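Local coordinates for protein NalP translocator (Neisseria meningitidis, PDB 1UYN) that forms the outer-membrane translocator domain of an autotransporter, a hydrophilic pore through which the secreted protease passenger reaches the bacterial surface, at residues I46-E57 against Q294-G305; V13-H21 against R131-S139. One frame throughout, in Å; residues are numbered along the deposited sequence.

In the fold
From the N terminus the chain first runs as helix 12-34, then enters the barrel with strand 43-57 and goes round it, strand by strand, to strand 295-307. Interaction 2 comes first: residues 13-21 of the helix meet residues 131-139 of strand 121-139, closing a loop of 109 residues that holds the rest of the helix, the first four strands and the start of the fifth. Interaction 1 pairs the first strand with the last, with 236 residues between them, and shuts the barrel. The two loops cross, since 46-57 lies between the segments of interaction 2 and 294-305 beyond them. They touch where Trp-56 packs on Ala-19 and Ala-20, so seam and helix meet inside the barrel.

Interaction 1: residues I46-E57 against Q294-G305; sequences IAQTQQDGGTWE and QYGNHSGRVGVG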
loop_
_atom_site.group_PDB
_atom_site.type_symbol
_atom_site.label_atom_id
_atom_site.label_comp_id
_atom_site.label_asym_id
_atom_site.label_seq_id
_atom_site.Cartn_x
_atom_site.Cartn_y
_atom_site.Cartn_z
ATOM N N ILE A 46 -1.115 -16.170 -7.065
ATOM C CA ILE A 46 -1.862 -14.951 -7.384
ATOM C C ILE A 46 -1.010 -13.905 -8.109
ATOM O O ILE A 46 0.049 -13.538 -7.631
ATOM C CB ILE A 46 -2.435 -14.337 -6.095
ATOM C CG1 ILE A 46 -2.974 -15.426 -5.129
ATOM C CG2 ILE A 46 -3.568 -13.369 -6.432
ATOM C CD1 ILE A 46 -2.339 -15.317 -3.707
ATOM N N ALA A 47 -1.473 -13.437 -9.256
ATOM C CA ALA A 47 -0.822 -12.338 -9.982
ATOM C C ALA A 47 -1.776 -11.148 -10.063
ATOM O O ALA A 47 -2.933 -11.314 -10.449
ATOM C CB ALA A 47 -0.455 -12.787 -11.393
ATOM N N GLN A 48 -1.280 -9.958 -9.746
ATOM C CA GLN A 48 -2.111 -8.769 -9.525
ATOM C C GLN A 48 -1.436 -7.512 -10.095
ATOM O O GLN A 48 -0.213 -7.350 -10.022
ATOM C CB GLN A 48 -2.322 -8.549 -8.011
ATOM C CG GLN A 48 -3.725 -8.658 -7.508
ATOM C CD GLN A 48 -3.832 -9.123 -6.051
ATOM O OE1 GLN A 48 -3.763 -8.320 -5.131
ATOM N NE2 GLN A 48 -4.009 -10.412 -5.848
ATOM N N THR A 49 -2.259 -6.631 -10.660
ATOM C CA THR A 49 -1.908 -5.222 -10.861
ATOM C C THR A 49 -2.739 -4.256 -10.009
ATOM O O THR A 49 -3.960 -4.216 -10.118
ATOM C CB THR A 49 -2.122 -4.869 -12.316
ATOM O OG1 THR A 49 -1.322 -5.738 -13.103
ATOM C CG2 THR A 49 -1.572 -3.469 -12.626
ATOM N N GLN A 50 -2.071 -3.455 -9.189
ATOM C CA GLN A 50 -2.747 -2.386 -8.454
ATOM C C GLN A 50 -2.358 -1.059 -9.099
ATOM O O GLN A 50 -1.194 -0.790 -9.188
ATOM C CB GLN A 50 -2.356 -2.444 -6.979
ATOM C CG GLN A 50 -2.665 -1.191 -6.158
ATOM C CD GLN A 50 -2.044 -1.247 -4.729
ATOM O OE1 GLN A 50 -1.274 -0.347 -4.334
ATOM N NE2 GLN A 50 -2.393 -2.289 -3.964
ATOM N N GLN A 51 -3.319 -0.279 -9.604
ATOM C CA GLN A 51 -3.092 1.128 -10.030
ATOM C C GLN A 51 -3.574 2.145 -8.966
ATOM O O GLN A 51 -4.586 1.949 -8.326
ATOM C CB GLN A 51 -3.778 1.453 -11.366
ATOM C CG GLN A 51 -3.482 0.489 -12.527
ATOM C CD GLN A 51 -1.989 0.450 -12.940
ATOM O OE1 GLN A 51 -1.525 -0.540 -13.513
ATOM N NE2 GLN A 51 -1.259 1.527 -12.670
ATOM N N ASP A 52 -2.838 3.240 -8.819
ATOM C CA ASP A 52 -3.061 4.276 -7.805
ATOM C C ASP A 52 -3.069 5.623 -8.479
ATOM O O ASP A 52 -2.343 5.823 -9.442
ATOM C CB ASP A 52 -1.939 4.256 -6.782
ATOM C CG ASP A 52 -2.165 3.255 -5.699
ATOM O OD1 ASP A 52 -3.159 3.432 -4.952
ATOM O OD2 ASP A 52 -1.424 2.255 -5.501
ATOM N N GLY A 53 -3.853 6.565 -7.966
ATOM C CA GLY A 53 -3.999 7.847 -8.632
ATOM C C GLY A 53 -4.679 8.875 -7.768
ATOM O O GLY A 53 -5.866 8.813 -7.564
ATOM N N GLY A 54 -3.928 9.832 -7.259
ATOM C CA GLY A 54 -4.513 10.883 -6.456
ATOM C C GLY A 54 -3.831 12.229 -6.554
ATOM O O GLY A 54 -2.901 12.432 -7.338
ATOM N N THR A 55 -4.356 13.150 -5.757
ATOM C CA THR A 55 -3.753 14.448 -5.508
ATOM C C THR A 55 -3.510 14.572 -3.995
ATOM O O THR A 55 -4.180 13.907 -3.192
ATOM C CB THR A 55 -4.674 15.570 -6.011
ATOM O OG1 THR A 55 -6.005 15.326 -5.565
ATOM C CG2 THR A 55 -4.805 15.551 -7.518
ATOM N N TRP A 56 -2.557 15.421 -3.601
ATOM C CA TRP A 56 -2.202 15.536 -2.193
ATOM C C TRP A 56 -1.525 16.871 -1.924
ATOM O O TRP A 56 -0.474 17.148 -2.474
ATOM C CB TRP A 56 -1.292 14.357 -1.843
ATOM C CG TRP A 56 -1.063 14.022 -0.369
ATOM C CD1 TRP A 56 -1.519 14.705 0.741
ATOM C CD2 TRP A 56 -0.293 12.905 0.146
ATOM N NE1 TRP A 56 -1.079 14.084 1.893
ATOM C CE2 TRP A 56 -0.323 12.988 1.565
ATOM C CE3 TRP A 56 0.420 11.845 -0.454
ATOM C CZ2 TRP A 56 0.324 12.058 2.392
ATOM C CZ3 TRP A 56 1.085 10.915 0.380
ATOM C CH2 TRP A 56 1.029 11.031 1.785
ATOM N N GLU A 57 -2.134 17.715 -1.101
ATOM C CA GLU A 57 -1.421 18.846 -0.513
ATOM C C GLU A 57 -0.622 18.415 0.730
ATOM O O GLU A 57 -1.204 18.055 1.752
ATOM C CB GLU A 57 -2.387 19.954 -0.115
ATOM C CG GLU A 57 -1.694 21.277 0.201
ATOM C CD GLU A 57 -1.646 22.183 -0.997
ATOM O OE1 GLU A 57 -2.103 21.712 -2.072
ATOM O OE2 GLU A 57 -1.167 23.355 -0.880
ATOM N N GLN A 294 -7.503 17.747 1.925
ATOM C CA GLN A 294 -6.277 17.852 1.141
ATOM C C GLN A 294 -5.679 16.521 0.738
ATOM O O GLN A 294 -4.489 16.425 0.417
ATOM C CB GLN A 294 -5.258 18.713 1.887
ATOM C CG GLN A 294 -5.485 20.230 1.699
ATOM C CD GLN A 294 -4.362 21.024 2.342
ATOM O OE1 GLN A 294 -3.915 22.057 1.806
ATOM N NE2 GLN A 294 -3.868 20.518 3.478
ATOM N N TYR A 295 -6.488 15.477 0.726
ATOM C CA TYR A 295 -5.978 14.189 0.242
ATOM C C TYR A 295 -7.098 13.447 -0.441
ATOM O O TYR A 295 -8.223 13.455 0.011
ATOM C CB TYR A 295 -5.308 13.363 1.375
ATOM C CG TYR A 295 -4.827 11.985 0.960
ATOM C CD1 TYR A 295 -5.735 10.955 0.719
ATOM C CD2 TYR A 295 -3.480 11.709 0.806
ATOM C CE1 TYR A 295 -5.332 9.726 0.348
ATOM C CE2 TYR A 295 -3.042 10.438 0.400
ATOM C CZ TYR A 295 -3.985 9.457 0.179
ATOM O OH TYR A 295 -3.632 8.192 -0.213
ATOM N N GLY A 296 -6.774 12.824 -1.558
ATOM C CA GLY A 296 -7.710 11.977 -2.270
ATOM C C GLY A 296 -6.955 11.024 -3.160
ATOM O O GLY A 296 -6.135 11.450 -3.933
ATOM N N ASN A 297 -7.239 9.738 -3.060
ATOM C CA ASN A 297 -6.547 8.729 -3.836
ATOM C C ASN A 297 -7.500 7.711 -4.372
ATOM O O ASN A 297 -8.238 7.158 -3.621
ATOM C CB ASN A 297 -5.513 8.010 -2.963
ATOM C CG ASN A 297 -4.550 7.167 -3.789
ATOM O OD1 ASN A 297 -3.656 7.718 -4.489
ATOM N ND2 ASN A 297 -4.733 5.836 -3.751
ATOM N N HIS A 298 -7.469 7.454 -5.668
ATOM C CA HIS A 298 -8.162 6.301 -6.268
ATOM C C HIS A 298 -7.202 5.118 -6.283
ATOM O O HIS A 298 -6.131 5.223 -6.790
ATOM C CB HIS A 298 -8.606 6.600 -7.710
ATOM C CG HIS A 298 -9.396 7.851 -7.849
ATOM N ND1 HIS A 298 -8.819 9.098 -7.784
ATOM C CD2 HIS A 298 -10.716 8.059 -8.057
ATOM C CE1 HIS A 298 -9.750 10.023 -7.934
ATOM N NE2 HIS A 298 -10.909 9.418 -8.108
ATOM N N SER A 299 -7.597 3.997 -5.698
ATOM C CA SER A 299 -6.842 2.719 -5.757
ATOM C C SER A 299 -7.681 1.666 -6.455
ATOM O O SER A 299 -8.854 1.490 -6.142
ATOM C CB SER A 299 -6.493 2.224 -4.354
ATOM O OG SER A 299 -5.345 1.397 -4.412
ATOM N N GLY A 300 -7.092 0.991 -7.432
ATOM C CA GLY A 300 -7.776 -0.064 -8.193
ATOM C C GLY A 300 -6.968 -1.346 -8.145
ATOM O O GLY A 300 -5.834 -1.316 -7.759
ATOM N N ARG A 301 -7.514 -2.467 -8.561
ATOM C CA ARG A 301 -6.771 -3.737 -8.460
ATOM C C ARG A 301 -7.458 -4.837 -9.257
ATOM O O ARG A 301 -8.661 -5.014 -9.120
ATOM C CB ARG A 301 -6.677 -4.183 -7.009
ATOM C CG ARG A 301 -5.339 -4.646 -6.626
ATOM C CD ARG A 301 -5.341 -5.649 -5.520
ATOM N NE ARG A 301 -5.825 -5.062 -4.272
ATOM C CZ ARG A 301 -6.484 -5.714 -3.300
ATOM N NH1 ARG A 301 -6.771 -7.017 -3.384
ATOM N NH2 ARG A 301 -6.850 -5.038 -2.211
ATOM N N VAL A 302 -6.699 -5.538 -10.098
ATOM C CA VAL A 302 -7.199 -6.684 -10.838
ATOM C C VAL A 302 -6.225 -7.823 -10.578
ATOM O O VAL A 302 -5.023 -7.646 -10.705
ATOM C CB VAL A 302 -7.334 -6.418 -12.359
ATOM C CG1 VAL A 302 -7.891 -7.664 -13.076
ATOM C CG2 VAL A 302 -8.259 -5.251 -12.624
ATOM N N GLY A 303 -6.760 -8.972 -10.185
ATOM C CA GLY A 303 -5.981 -10.145 -9.855
ATOM C C GLY A 303 -6.501 -11.383 -10.554
ATOM O O GLY A 303 -7.729 -11.589 -10.666
ATOM N N VAL A 304 -5.581 -12.202 -11.054
ATOM C CA VAL A 304 -5.933 -13.520 -11.561
ATOM C C VAL A 304 -5.221 -14.536 -10.676
ATOM O O VAL A 304 -4.130 -14.294 -10.211
ATOM C CB VAL A 304 -5.598 -13.631 -13.045
ATOM C CG1 VAL A 304 -5.794 -15.052 -13.564
ATOM C CG2 VAL A 304 -6.521 -12.691 -13.835
ATOM N N GLY A 305 -5.862 -15.661 -10.417
ATOM C CA GLY A 305 -5.460 -16.571 -9.354
ATOM C C GLY A 305 -5.582 -18.033 -9.756
ATOM O O GLY A 305 -6.396 -18.389 -10.610
#
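The seam that closes the twelve-stranded barrel is made here, where Ile-46 to Trp-56 of the first strand pairs antiparallel with Tyr-295 to Gly-305 of the last. Ala-47 and Val-304 exchange two backbone bonds, Ala-47 N to Val-304 O measuring 3.0 Å, and Thr-49 and Val-302 do the same. On the face carrying Asp-52 and Trp-56, Asp-52 OD1 is gripped from opposite faces of its carboxylate: Ser-299 OG, 3.0 Å from Asp-52 OD1, donates from above the plane, while Asn-297 ND2 donates on the anti side at 3.1 Å. On the other face His-298 reaches across to the partner strand; with CG beside its own backbone N (chi1 -52°), His-298 ND1 donates a hydrogen bond, nearly in the ring plane, to Gly-53 O (3.0 Å), which also accepts the His-298 backbone N. Further along, Tyr-295 directs its ring edge at the indole face of Trp-56 in a T-shaped pair, planes at 83°, with Tyr-295 CD2 3.5 Å from Trp-56 CD2. Strands 62-79 and 281-292 flank the seam. From helix 12-34 inside the barrel, Arg-27 forms a salt bridge with the same Asp-52 OD1, and Asp-23 and Arg-27 hydrogen-bond to the Tyr-295 hydroxyl.

Interaction 2: residues V13-H21 against R131-S139; sequences VYADSTAAH and RYKNSISRS
Helix 13-21 and strand 131-139 run in roughly opposed directions, their axes at 142° and 9.6 Å apart at closest approach. Tyr-14, Ser-17 and His-21 therefore follow one another along the helix opposite Ile-136, Asn-134 and Tyr-132, alternate residues of the strand taken in reverse. At one end Ile-136 lies over a face of the Tyr-14 ring, with Ile-136 CG1 3.4 Å from Tyr-14 CE1. Val-13 CG1 extends this apolar patch, touching Ile-136 CG2 at 3.9 Å and, equally close, the aliphatic CD of Arg-138. Midway the contact becomes polar and is bridged by water 1, which donates to Thr-18 OG1 at 2.9 Å and accepts from Asn-134 ND2 at 2.7 Å; Asn-134 OD1 is hydrogen-bonded to Thr-104 of strand 100-117. The methyl of Thr-18 meets the Tyr-132 hydroxyl, CG2 to OH being 3.3 Å, the two side chains crossing at about a right angle. At the other end His-21 has CG anti to its backbone N (chi1 173°), which carries the imidazole to the strand. Tyr-132 CB sits over the imidazole face as a CH-pi contact, 3.9 Å from the ring centroid. The two rings meet obliquely, with planes at 39°. Water 2 lies in the imidazole plane, hydrogen-bonded to His-21 NE2 at 3.1 Å and more weakly to Arg-131 O. From strand 172-192, Glu-191 hydrogen-bonds to Tyr-14 OH and forms a salt bridge with Arg-138; Gln-186 hydrogen-bonds to the hydroxyls of Thr-18 and Tyr-132. An N-terminal helix lying inside a twelve-stranded barrel is the known architecture of autotransporter translocator domains; here it is held to inward-facing wall residues within the hydrophilic pore.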
loop_
_atom_site.group_PDB
_atom_site.type_symbol
_atom_site.label_atom_id
_atom_site.label_comp_id
_atom_site.label_asym_id
_atom_site.label_seq_id
_atom_site.Cartn_x
_atom_site.Cartn_y
_atom_site.Cartn_z
ATOM N N VAL A 13 10.247 18.313 -2.594
ATOM C CA VAL A 13 10.000 17.246 -3.557
ATOM C C VAL A 13 10.553 15.901 -3.109
ATOM O O VAL A 13 9.917 14.863 -3.342
ATOM C CB VAL A 13 10.476 17.593 -4.995
ATOM C CG1 VAL A 13 12.038 17.593 -5.130
ATOM C CG2 VAL A 13 9.840 16.644 -5.981
ATOM N N TYR A 14 11.674 15.893 -2.418
ATOM C CA TYR A 14 12.123 14.645 -1.851
ATOM C C TYR A 14 11.222 14.131 -0.719
ATOM O O TYR A 14 10.916 12.959 -0.690
ATOM C CB TYR A 14 13.553 14.746 -1.411
ATOM C CG TYR A 14 14.441 15.025 -2.558
ATOM C CD1 TYR A 14 14.937 14.007 -3.303
ATOM C CD2 TYR A 14 14.778 16.329 -2.908
ATOM C CE1 TYR A 14 15.744 14.267 -4.401
ATOM C CE2 TYR A 14 15.598 16.596 -3.992
ATOM C CZ TYR A 14 16.062 15.559 -4.729
ATOM O OH TYR A 14 16.860 15.764 -5.799
ATOM N N ALA A 15 10.811 14.991 0.213
ATOM C CA ALA A 15 9.901 14.571 1.297
ATOM C C ALA A 15 8.602 14.004 0.749
ATOM O O ALA A 15 8.131 12.992 1.205
ATOM C CB ALA A 15 9.570 15.739 2.228
ATOM N N ASP A 16 8.046 14.693 -0.235
ATOM C CA ASP A 16 6.761 14.391 -0.812
ATOM C C ASP A 16 6.731 13.108 -1.603
ATOM O O ASP A 16 5.744 12.373 -1.553
ATOM C CB ASP A 16 6.370 15.540 -1.751
ATOM C CG ASP A 16 6.001 16.806 -1.002
ATOM O OD1 ASP A 16 5.851 16.731 0.227
ATOM O OD2 ASP A 16 5.850 17.929 -1.539
ATOM N N SER A 17 7.769 12.864 -2.389
ATOM C CA SER A 17 7.868 11.614 -3.158
ATOM C C SER A 17 8.034 10.439 -2.221
ATOM O O SER A 17 7.308 9.445 -2.322
ATOM C CB SER A 17 8.998 11.650 -4.155
ATOM O OG SER A 17 10.187 12.149 -3.570
ATOM N N THR A 18 8.928 10.557 -1.246
ATOM C CA THR A 18 9.023 9.508 -0.224
ATOM C C THR A 18 7.689 9.248 0.452
ATOM O O THR A 18 7.267 8.110 0.571
ATOM C CB THR A 18 10.034 9.854 0.837
ATOM O OG1 THR A 18 11.299 10.114 0.226
ATOM C CG2 THR A 18 10.267 8.649 1.719
ATOM N N ALA A 19 7.033 10.305 0.898
ATOM C CA ALA A 19 5.678 10.200 1.472
ATOM C C ALA A 19 4.692 9.473 0.532
ATOM O O ALA A 19 3.898 8.638 0.987
ATOM C CB ALA A 19 5.142 11.589 1.776
ATOM N N ALA A 20 4.731 9.822 -0.762
ATOM C CA ALA A 20 3.867 9.191 -1.764
ATOM C C ALA A 20 4.125 7.699 -1.892
ATOM O O ALA A 20 3.200 6.938 -2.091
ATOM C CB ALA A 20 4.033 9.858 -3.119
ATOM N N HIS A 21 5.384 7.293 -1.755
ATOM C CA HIS A 21 5.759 5.882 -1.811
ATOM C C HIS A 21 5.252 5.096 -0.583
ATOM O O HIS A 21 4.613 4.044 -0.733
ATOM C CB HIS A 21 7.272 5.708 -1.929
ATOM C CG HIS A 21 7.707 4.287 -1.811
ATOM N ND1 HIS A 21 7.407 3.341 -2.759
ATOM C CD2 HIS A 21 8.351 3.632 -0.823
ATOM C CE1 HIS A 21 7.891 2.172 -2.384
ATOM N NE2 HIS A 21 8.469 2.320 -1.210
ATOM N N ARG A 131 12.730 -1.924 -0.866
ATOM C CA ARG A 131 13.692 -0.936 -1.207
ATOM C C ARG A 131 13.050 -0.002 -2.200
ATOM O O ARG A 131 12.135 -0.370 -2.904
ATOM C CB ARG A 131 14.897 -1.606 -1.823
ATOM C CG ARG A 131 15.535 -2.649 -0.942
ATOM C CD ARG A 131 16.494 -2.053 0.069
ATOM N NE ARG A 131 17.856 -2.165 -0.439
ATOM C CZ ARG A 131 18.699 -1.146 -0.538
ATOM N NH1 ARG A 131 18.355 0.095 -0.144
ATOM N NH2 ARG A 131 19.905 -1.364 -1.048
ATOM N N TYR A 132 13.504 1.238 -2.220
ATOM C CA TYR A 132 12.973 2.179 -3.185
ATOM C C TYR A 132 14.068 3.069 -3.747
ATOM O O TYR A 132 15.101 3.249 -3.137
ATOM C CB TYR A 132 11.770 2.961 -2.613
ATOM C CG TYR A 132 12.091 3.969 -1.554
ATOM C CD1 TYR A 132 12.476 5.246 -1.887
ATOM C CD2 TYR A 132 11.988 3.652 -0.211
ATOM C CE1 TYR A 132 12.766 6.170 -0.938
ATOM C CE2 TYR A 132 12.293 4.576 0.758
ATOM C CZ TYR A 132 12.679 5.847 0.386
ATOM O OH TYR A 132 12.987 6.810 1.346
ATOM N N LYS A 133 13.843 3.548 -4.951
ATOM C CA LYS A 133 14.717 4.508 -5.572
ATOM C C LYS A 133 13.864 5.645 -6.107
ATOM O O LYS A 133 12.979 5.423 -6.892
ATOM C CB LYS A 133 15.516 3.867 -6.714
ATOM C CG LYS A 133 16.644 4.782 -7.213
ATOM C CD LYS A 133 17.636 4.084 -8.168
ATOM C CE LYS A 133 17.533 4.636 -9.631
ATOM N NZ LYS A 133 18.827 5.249 -10.149
ATOM N N ASN A 134 14.159 6.861 -5.680
ATOM C CA ASN A 134 13.458 8.055 -6.150
ATOM C C ASN A 134 14.391 8.814 -7.057
ATOM O O ASN A 134 15.515 9.146 -6.679
ATOM C CB ASN A 134 13.077 8.968 -4.957
ATOM C CG ASN A 134 11.978 8.381 -4.087
ATOM O OD1 ASN A 134 11.329 7.391 -4.449
ATOM N ND2 ASN A 134 11.788 8.965 -2.921
ATOM N N SER A 135 13.932 9.065 -8.272
ATOM C CA SER A 135 14.641 9.927 -9.207
ATOM C C SER A 135 13.891 11.221 -9.269
ATOM O O SER A 135 12.738 11.227 -9.531
ATOM C CB SER A 135 14.673 9.307 -10.566
ATOM O OG SER A 135 15.637 8.307 -10.546
ATOM N N ILE A 136 14.554 12.312 -8.960
ATOM C CA ILE A 136 13.929 13.605 -8.947
ATOM C C ILE A 136 14.545 14.388 -10.046
ATOM O O ILE A 136 15.716 14.305 -10.223
ATOM C CB ILE A 136 14.212 14.269 -7.609
ATOM C CG1 ILE A 136 13.159 13.864 -6.560
ATOM C CG2 ILE A 136 14.206 15.751 -7.761
ATOM C CD1 ILE A 136 13.015 12.376 -6.292
ATOM N N SER A 137 13.754 15.106 -10.826
ATOM C CA SER A 137 14.271 16.280 -11.512
ATOM C C SER A 137 13.451 17.494 -11.119
ATOM O O SER A 137 12.240 17.412 -10.997
ATOM C CB SER A 137 14.305 16.119 -13.020
ATOM O OG SER A 137 13.267 15.297 -13.422
ATOM N N ARG A 138 14.142 18.604 -10.870
ATOM C CA ARG A 138 13.496 19.857 -10.520
ATOM C C ARG A 138 14.045 21.025 -11.306
ATOM O O ARG A 138 15.240 21.315 -11.245
ATOM C CB ARG A 138 13.607 20.225 -9.020
ATOM C CG ARG A 138 14.494 19.425 -8.150
ATOM C CD ARG A 138 14.606 20.036 -6.761
ATOM N NE ARG A 138 15.962 20.532 -6.551
ATOM C CZ ARG A 138 16.287 21.739 -6.127
ATOM N NH1 ARG A 138 15.364 22.640 -5.849
ATOM N NH2 ARG A 138 17.563 22.045 -5.971
ATOM N N SER A 139 13.145 21.692 -12.022
ATOM C CA SER A 139 13.428 22.981 -12.606
ATOM C C SER A 139 13.966 23.871 -11.512
ATOM O O SER A 139 13.357 24.035 -10.455
ATOM C CB SER A 139 12.174 23.602 -13.234
ATOM O OG SER A 139 11.272 24.043 -12.234
HETATM O O HOH W 1 12.965 11.141 -1.935
HETATM O O HOH W 2 9.946 -0.379 -0.925
#